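Local coordinates for PROTEIN (hypothetical protein EF0366) (Enterococcus faecalis, PDB 1VPY) that is of unknown function but adopts the TIM alpha/beta barrel fold of the DUF72 family, at residues Leu114-Thr128 and Phe142-Trp156. Sequence-based numbering, arbitrary orientation.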
loop_
_atom_site.group_PDB
_atom_site.type_symbol
_atom_site.label_atom_id
_atom_site.label_comp_id
_atom_site.label_asym_id
_atom_site.label_seq_id
_atom_site.Cartn_x
_atom_site.Cartn_y
_atom_site.Cartn_z
ATOM N N LEU A 114 -8.966 5.063 -8.022
ATOM C CA LEU A 114 -7.957 4.108 -7.586
ATOM C C LEU A 114 -6.611 4.805 -7.454
ATOM O O LEU A 114 -6.085 5.343 -8.425
ATOM C CB LEU A 114 -7.861 2.941 -8.571
ATOM C CG LEU A 114 -6.719 1.934 -8.430
ATOM C CD1 LEU A 114 -6.855 1.099 -7.162
ATOM C CD2 LEU A 114 -6.673 1.045 -9.658
ATOM N N PHE A 115 -6.066 4.814 -6.242
ATOM C CA PHE A 115 -4.694 5.245 -6.065
ATOM C C PHE A 115 -3.737 4.129 -6.539
ATOM O O PHE A 115 -2.890 4.358 -7.404
ATOM C CB PHE A 115 -4.427 5.666 -4.620
ATOM C CG PHE A 115 -3.086 6.294 -4.417
ATOM C CD1 PHE A 115 -2.876 7.627 -4.724
ATOM C CD2 PHE A 115 -2.024 5.551 -3.919
ATOM C CE1 PHE A 115 -1.631 8.217 -4.538
ATOM C CE2 PHE A 115 -0.773 6.134 -3.728
ATOM C CZ PHE A 115 -0.584 7.476 -4.043
ATOM N N ALA A 116 -3.899 2.924 -6.000
ATOM C CA ALA A 116 -3.118 1.773 -6.446
ATOM C C ALA A 116 -3.677 0.477 -5.874
ATOM O O ALA A 116 -4.338 0.498 -4.834
ATOM C CB ALA A 116 -1.655 1.935 -6.050
ATOM N N PHE A 117 -3.441 -0.639 -6.563
ATOM C CA PHE A 117 -3.611 -1.952 -5.942
ATOM C C PHE A 117 -2.364 -2.270 -5.132
ATOM O O PHE A 117 -1.250 -2.203 -5.661
ATOM C CB PHE A 117 -3.849 -3.051 -6.982
ATOM C CG PHE A 117 -5.190 -2.975 -7.638
ATOM C CD1 PHE A 117 -6.352 -3.148 -6.895
ATOM C CD2 PHE A 117 -5.295 -2.730 -8.997
ATOM C CE1 PHE A 117 -7.601 -3.069 -7.499
ATOM C CE2 PHE A 117 -6.540 -2.646 -9.614
ATOM C CZ PHE A 117 -7.694 -2.814 -8.866
ATOM N N LEU A 118 -2.539 -2.588 -3.853
ATOM C CA LEU A 118 -1.397 -2.962 -3.022
ATOM C C LEU A 118 -1.225 -4.465 -3.039
ATOM O O LEU A 118 -2.099 -5.204 -2.611
ATOM C CB LEU A 118 -1.514 -2.429 -1.584
ATOM C CG LEU A 118 -0.565 -3.030 -0.535
ATOM C CD1 LEU A 118 0.910 -2.671 -0.762
ATOM C CD2 LEU A 118 -1.007 -2.639 0.857
ATOM N N VAL A 119 -0.097 -4.908 -3.575
ATOM C CA VAL A 119 0.271 -6.316 -3.533
ATOM C C VAL A 119 1.385 -6.423 -2.495
ATOM O O VAL A 119 2.522 -6.011 -2.740
ATOM C CB VAL A 119 0.735 -6.835 -4.915
ATOM C CG1 VAL A 119 0.964 -8.335 -4.883
ATOM C CG2 VAL A 119 -0.279 -6.482 -6.000
ATOM N N GLN A 120 1.033 -6.961 -1.330
ATOM C CA GLN A 120 1.923 -6.994 -0.178
ATOM C C GLN A 120 2.352 -8.437 0.134
ATOM O O GLN A 120 1.513 -9.272 0.480
ATOM C CB GLN A 120 1.208 -6.335 1.008
ATOM C CG GLN A 120 1.994 -6.283 2.308
ATOM C CD GLN A 120 1.762 -7.503 3.162
ATOM O OE1 GLN A 120 0.632 -7.792 3.570
ATOM N NE2 GLN A 120 2.830 -8.237 3.434
ATOM N N PHE A 121 3.651 -8.720 0.011
ATOM C CA PHE A 121 4.181 -10.089 0.160
ATOM C C PHE A 121 4.690 -10.409 1.558
ATOM O O PHE A 121 4.966 -9.520 2.351
ATOM C CB PHE A 121 5.293 -10.358 -0.859
ATOM C CG PHE A 121 4.821 -10.352 -2.279
ATOM C CD1 PHE A 121 4.299 -11.503 -2.855
ATOM C CD2 PHE A 121 4.877 -9.192 -3.037
ATOM C CE1 PHE A 121 3.851 -11.503 -4.171
ATOM C CE2 PHE A 121 4.432 -9.181 -4.354
ATOM C CZ PHE A 121 3.920 -10.345 -4.922
ATOM N N SER A 122 4.829 -11.694 1.847
ATOM C CA SER A 122 5.295 -12.143 3.156
ATOM C C SER A 122 6.809 -12.087 3.309
ATOM O O SER A 122 7.547 -11.857 2.342
ATOM C CB SER A 122 4.812 -13.560 3.415
ATOM O OG SER A 122 3.404 -13.576 3.437
ATOM N N GLY A 123 7.258 -12.312 4.540
ATOM C CA GLY A 123 8.678 -12.370 4.854
ATOM C C GLY A 123 9.389 -13.507 4.150
ATOM O O GLY A 123 10.605 -13.470 3.994
ATOM N N THR A 124 8.623 -14.507 3.712
ATOM C CA THR A 124 9.166 -15.698 3.044
ATOM C C THR A 124 9.331 -15.496 1.532
ATOM O O THR A 124 10.003 -16.289 0.861
ATOM C CB THR A 124 8.278 -16.936 3.289
ATOM O OG1 THR A 124 7.028 -16.769 2.608
ATOM C CG2 THR A 124 8.026 -17.139 4.780
ATOM N N PHE A 125 8.707 -14.438 1.009
ATOM C CA PHE A 125 8.812 -14.050 -0.399
ATOM C C PHE A 125 10.041 -13.164 -0.589
ATOM O O PHE A 125 9.983 -11.939 -0.405
ATOM C CB PHE A 125 7.541 -13.305 -0.817
ATOM C CG PHE A 125 7.450 -12.991 -2.292
ATOM C CD1 PHE A 125 7.967 -11.799 -2.804
ATOM C CD2 PHE A 125 6.802 -13.865 -3.163
ATOM C CE1 PHE A 125 7.860 -11.495 -4.161
ATOM C CE2 PHE A 125 6.687 -13.568 -4.522
ATOM C CZ PHE A 125 7.219 -12.380 -5.020
ATOM N N GLY A 126 11.154 -13.790 -0.951
ATOM C CA GLY A 126 12.421 -13.091 -1.090
ATOM C C GLY A 126 12.951 -13.091 -2.507
ATOM O O GLY A 126 12.310 -13.613 -3.419
ATOM N N CYS A 127 14.130 -12.500 -2.677
ATOM C CA CYS A 127 14.780 -12.348 -3.977
ATOM C C CYS A 127 15.181 -13.704 -4.567
ATOM O O CYS A 127 16.252 -14.239 -4.271
ATOM C CB CYS A 127 15.995 -11.421 -3.837
ATOM S SG CYS A 127 16.959 -11.129 -5.333
ATOM N N THR A 128 14.289 -14.256 -5.382
ATOM C CA THR A 128 14.537 -15.507 -6.083
ATOM C C THR A 128 14.072 -15.391 -7.536
ATOM O O THR A 128 13.084 -14.699 -7.828
ATOM C CB THR A 128 13.905 -16.740 -5.348
ATOM O OG1 THR A 128 14.444 -17.959 -5.878
ATOM C CG2 THR A 128 12.391 -16.773 -5.467
ATOM N N PHE A 142 -2.078 -7.321 -14.504
ATOM C CA PHE A 142 -2.620 -6.006 -14.190
ATOM C C PHE A 142 -2.398 -4.961 -15.280
ATOM O O PHE A 142 -2.286 -3.771 -14.986
ATOM C CB PHE A 142 -2.117 -5.531 -12.830
ATOM C CG PHE A 142 -2.782 -6.219 -11.675
ATOM C CD1 PHE A 142 -3.995 -5.749 -11.171
ATOM C CD2 PHE A 142 -2.212 -7.352 -11.097
ATOM C CE1 PHE A 142 -4.617 -6.393 -10.099
ATOM C CE2 PHE A 142 -2.829 -7.997 -10.032
ATOM C CZ PHE A 142 -4.031 -7.519 -9.533
ATOM N N LYS A 143 -2.345 -5.420 -16.531
ATOM C CA LYS A 143 -2.324 -4.553 -17.712
ATOM C C LYS A 143 -1.591 -3.244 -17.442
ATOM O O LYS A 143 -0.396 -3.254 -17.148
ATOM C CB LYS A 143 -3.753 -4.299 -18.218
ATOM N N ASP A 144 -2.307 -2.124 -17.517
ATOM C CA ASP A 144 -1.700 -0.809 -17.311
ATOM C C ASP A 144 -2.202 -0.153 -16.028
ATOM O O ASP A 144 -2.265 1.074 -15.925
ATOM C CB ASP A 144 -1.968 0.087 -18.520
ATOM C CG ASP A 144 -1.406 -0.490 -19.805
ATOM O OD1 ASP A 144 -0.167 -0.425 -20.000
ATOM O OD2 ASP A 144 -2.208 -1.006 -20.621
ATOM N N LEU A 145 -2.537 -0.987 -15.046
ATOM C CA LEU A 145 -3.104 -0.538 -13.778
ATOM C C LEU A 145 -2.001 -0.187 -12.776
ATOM O O LEU A 145 -0.942 -0.827 -12.778
ATOM C CB LEU A 145 -4.039 -1.610 -13.204
ATOM C CG LEU A 145 -5.312 -1.886 -14.009
ATOM C CD1 LEU A 145 -6.026 -3.106 -13.484
ATOM C CD2 LEU A 145 -6.242 -0.669 -14.014
ATOM N N PRO A 146 -2.245 0.830 -11.920
ATOM C CA PRO A 146 -1.240 1.264 -10.944
ATOM C C PRO A 146 -1.047 0.237 -9.826
ATOM O O PRO A 146 -1.974 -0.028 -9.061
ATOM C CB PRO A 146 -1.832 2.563 -10.391
ATOM C CG PRO A 146 -3.312 2.414 -10.577
ATOM C CD PRO A 146 -3.487 1.626 -11.832
ATOM N N ILE A 147 0.150 -0.337 -9.744
ATOM C CA ILE A 147 0.444 -1.372 -8.754
ATOM C C ILE A 147 1.500 -0.910 -7.752
ATOM O O ILE A 147 2.617 -0.552 -8.129
ATOM C CB ILE A 147 0.910 -2.690 -9.416
ATOM C CG1 ILE A 147 -0.140 -3.216 -10.402
ATOM C CG2 ILE A 147 1.238 -3.736 -8.362
ATOM C CD1 ILE A 147 -1.526 -3.418 -9.811
ATOM N N ALA A 148 1.129 -0.909 -6.475
ATOM C CA ALA A 148 2.075 -0.653 -5.412
ATOM C C ALA A 148 2.502 -1.998 -4.844
ATOM O O ALA A 148 1.669 -2.773 -4.360
ATOM C CB ALA A 148 1.453 0.219 -4.344
ATOM N N ILE A 149 3.797 -2.281 -4.929
ATOM C CA ILE A 149 4.363 -3.543 -4.446
ATOM C C ILE A 149 4.982 -3.297 -3.072
ATOM O O ILE A 149 5.732 -2.334 -2.887
ATOM C CB ILE A 149 5.463 -4.073 -5.427
ATOM C CG1 ILE A 149 4.885 -4.409 -6.815
ATOM C CG2 ILE A 149 6.262 -5.217 -4.817
ATOM C CD1 ILE A 149 4.056 -5.680 -6.898
ATOM N N GLU A 150 4.653 -4.155 -2.111
ATOM C CA GLU A 150 5.312 -4.143 -0.801
ATOM C C GLU A 150 5.991 -5.472 -0.482
ATOM O O GLU A 150 5.413 -6.528 -0.718
ATOM C CB GLU A 150 4.327 -3.799 0.308
ATOM C CG GLU A 150 5.027 -3.460 1.599
ATOM C CD GLU A 150 4.081 -3.272 2.754
ATOM O OE1 GLU A 150 3.050 -2.580 2.590
ATOM O OE2 GLU A 150 4.387 -3.813 3.838
ATOM N N LEU A 151 7.204 -5.400 0.074
ATOM C CA LEU A 151 7.996 -6.584 0.450
ATOM C C LEU A 151 8.326 -6.599 1.954
ATOM O O LEU A 151 8.458 -5.535 2.569
ATOM C CB LEU A 151 9.300 -6.626 -0.359
ATOM C CG LEU A 151 9.284 -6.245 -1.846
ATOM C CD1 LEU A 151 10.650 -5.782 -2.300
ATOM C CD2 LEU A 151 8.784 -7.378 -2.721
ATOM N N ARG A 152 8.452 -7.802 2.531
ATOM C CA ARG A 152 8.842 -7.986 3.948
ATOM C C ARG A 152 10.114 -8.808 4.094
ATOM O O ARG A 152 10.344 -9.417 5.143
ATOM C CB ARG A 152 7.746 -8.680 4.774
ATOM C CG ARG A 152 6.487 -7.884 4.991
ATOM C CD ARG A 152 5.922 -8.061 6.398
ATOM N NE ARG A 152 4.522 -7.628 6.487
ATOM C CZ ARG A 152 4.089 -6.394 6.228
ATOM N NH1 ARG A 152 4.938 -5.448 5.852
ATOM N NH2 ARG A 152 2.798 -6.096 6.334
ATOM N N ASN A 153 10.934 -8.834 3.050
ATOM C CA ASN A 153 12.178 -9.606 3.069
ATOM C C ASN A 153 13.366 -8.750 2.647
ATOM O O ASN A 153 13.348 -8.138 1.578
ATOM C CB ASN A 153 12.048 -10.837 2.171
ATOM C CG ASN A 153 13.239 -11.752 2.268
ATOM O OD1 ASN A 153 14.316 -11.445 1.755
ATOM N ND2 ASN A 153 13.056 -12.891 2.920
ATOM N N ASN A 154 14.402 -8.723 3.478
ATOM C CA ASN A 154 15.533 -7.817 3.264
ATOM C C ASN A 154 16.518 -8.215 2.158
ATOM O O ASN A 154 17.398 -7.422 1.816
ATOM C CB ASN A 154 16.293 -7.579 4.571
ATOM C CG ASN A 154 17.335 -8.647 4.835
ATOM O OD1 ASN A 154 18.536 -8.397 4.719
ATOM N ND2 ASN A 154 16.882 -9.851 5.169
ATOM N N SER A 155 16.386 -9.423 1.608
ATOM C CA SER A 155 17.304 -9.878 0.551
ATOM C C SER A 155 17.126 -9.056 -0.725
ATOM O O SER A 155 18.090 -8.829 -1.458
ATOM C CB SER A 155 17.165 -11.381 0.265
ATOM O OG SER A 155 15.964 -11.681 -0.429
ATOM N N TRP A 156 15.892 -8.613 -0.970
ATOM C CA TRP A 156 15.576 -7.634 -2.016
ATOM C C TRP A 156 16.372 -6.338 -1.848
ATOM O O TRP A 156 16.609 -5.621 -2.821
ATOM C CB TRP A 156 14.092 -7.268 -1.982
ATOM C CG TRP A 156 13.137 -8.388 -2.271
ATOM C CD1 TRP A 156 12.333 -9.032 -1.371
ATOM C CD2 TRP A 156 12.859 -8.979 -3.547
ATOM N NE1 TRP A 156 11.583 -9.991 -2.006
ATOM C CE2 TRP A 156 11.888 -9.983 -3.341
ATOM C CE3 TRP A 156 13.342 -8.763 -4.845
ATOM C CZ2 TRP A 156 11.384 -10.765 -4.386
ATOM C CZ3 TRP A 156 12.845 -9.547 -5.881
ATOM C CH2 TRP A 156 11.875 -10.534 -5.643
#
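Gln120 and Glu150 pair in register on neighbouring parallel strands, 114-120 and 147-150, their side chains side by side and pointing the same way into the barrel. Gln120 CG, anti to its own nitrogen (chi1 180°), rests 3.7 Å from Glu150 CD. The chain then bends at chi2, laying the amide nearly flat over one face of the Arg152 guanidinium, with planes 18° apart. Arg152 NH1 in turn forms a salt bridge with Glu150 OE2, though with poor hydrogen-bond geometry. Gln120 OE1 hydrogen-bonds Lys76; Glu150 OE1 forms a salt bridge with Arg204 and OE2 a hydrogen bond with His206.

Between the strands run five backbone hydrogen bonds, from Phe117 N to Pro146 O through to Phe121 N to Glu150 O. On the outer face, Ile147 CD1 lies at the edge of the Phe117 ring; Ile147 touches helix 129-141, and Phe117 meets Phe101 of helix 94-104.

Asn153 ND2 donates almost straight to Gly123 O (2.7 Å, 179°), and Trp156 NE1 reaches Phe125 O in its ring plane. Cys127 CA sits squarely over the indole's six-membered ring, and Ser155 OG accepts from Cys127 N. Ser155 N donates to Asn153 OD1, an Asx turn, and Ser155 OG adds a second bond from the opposite face of the amide.

This beta-alpha-beta unit thus combines an apolar outer layer with a polar and charged cluster built on the buried Gln120 and Glu150 at the C-terminal strand ends, where TIM barrels usually place their active sites; the Glu150 carboxylate is held through both oxygens.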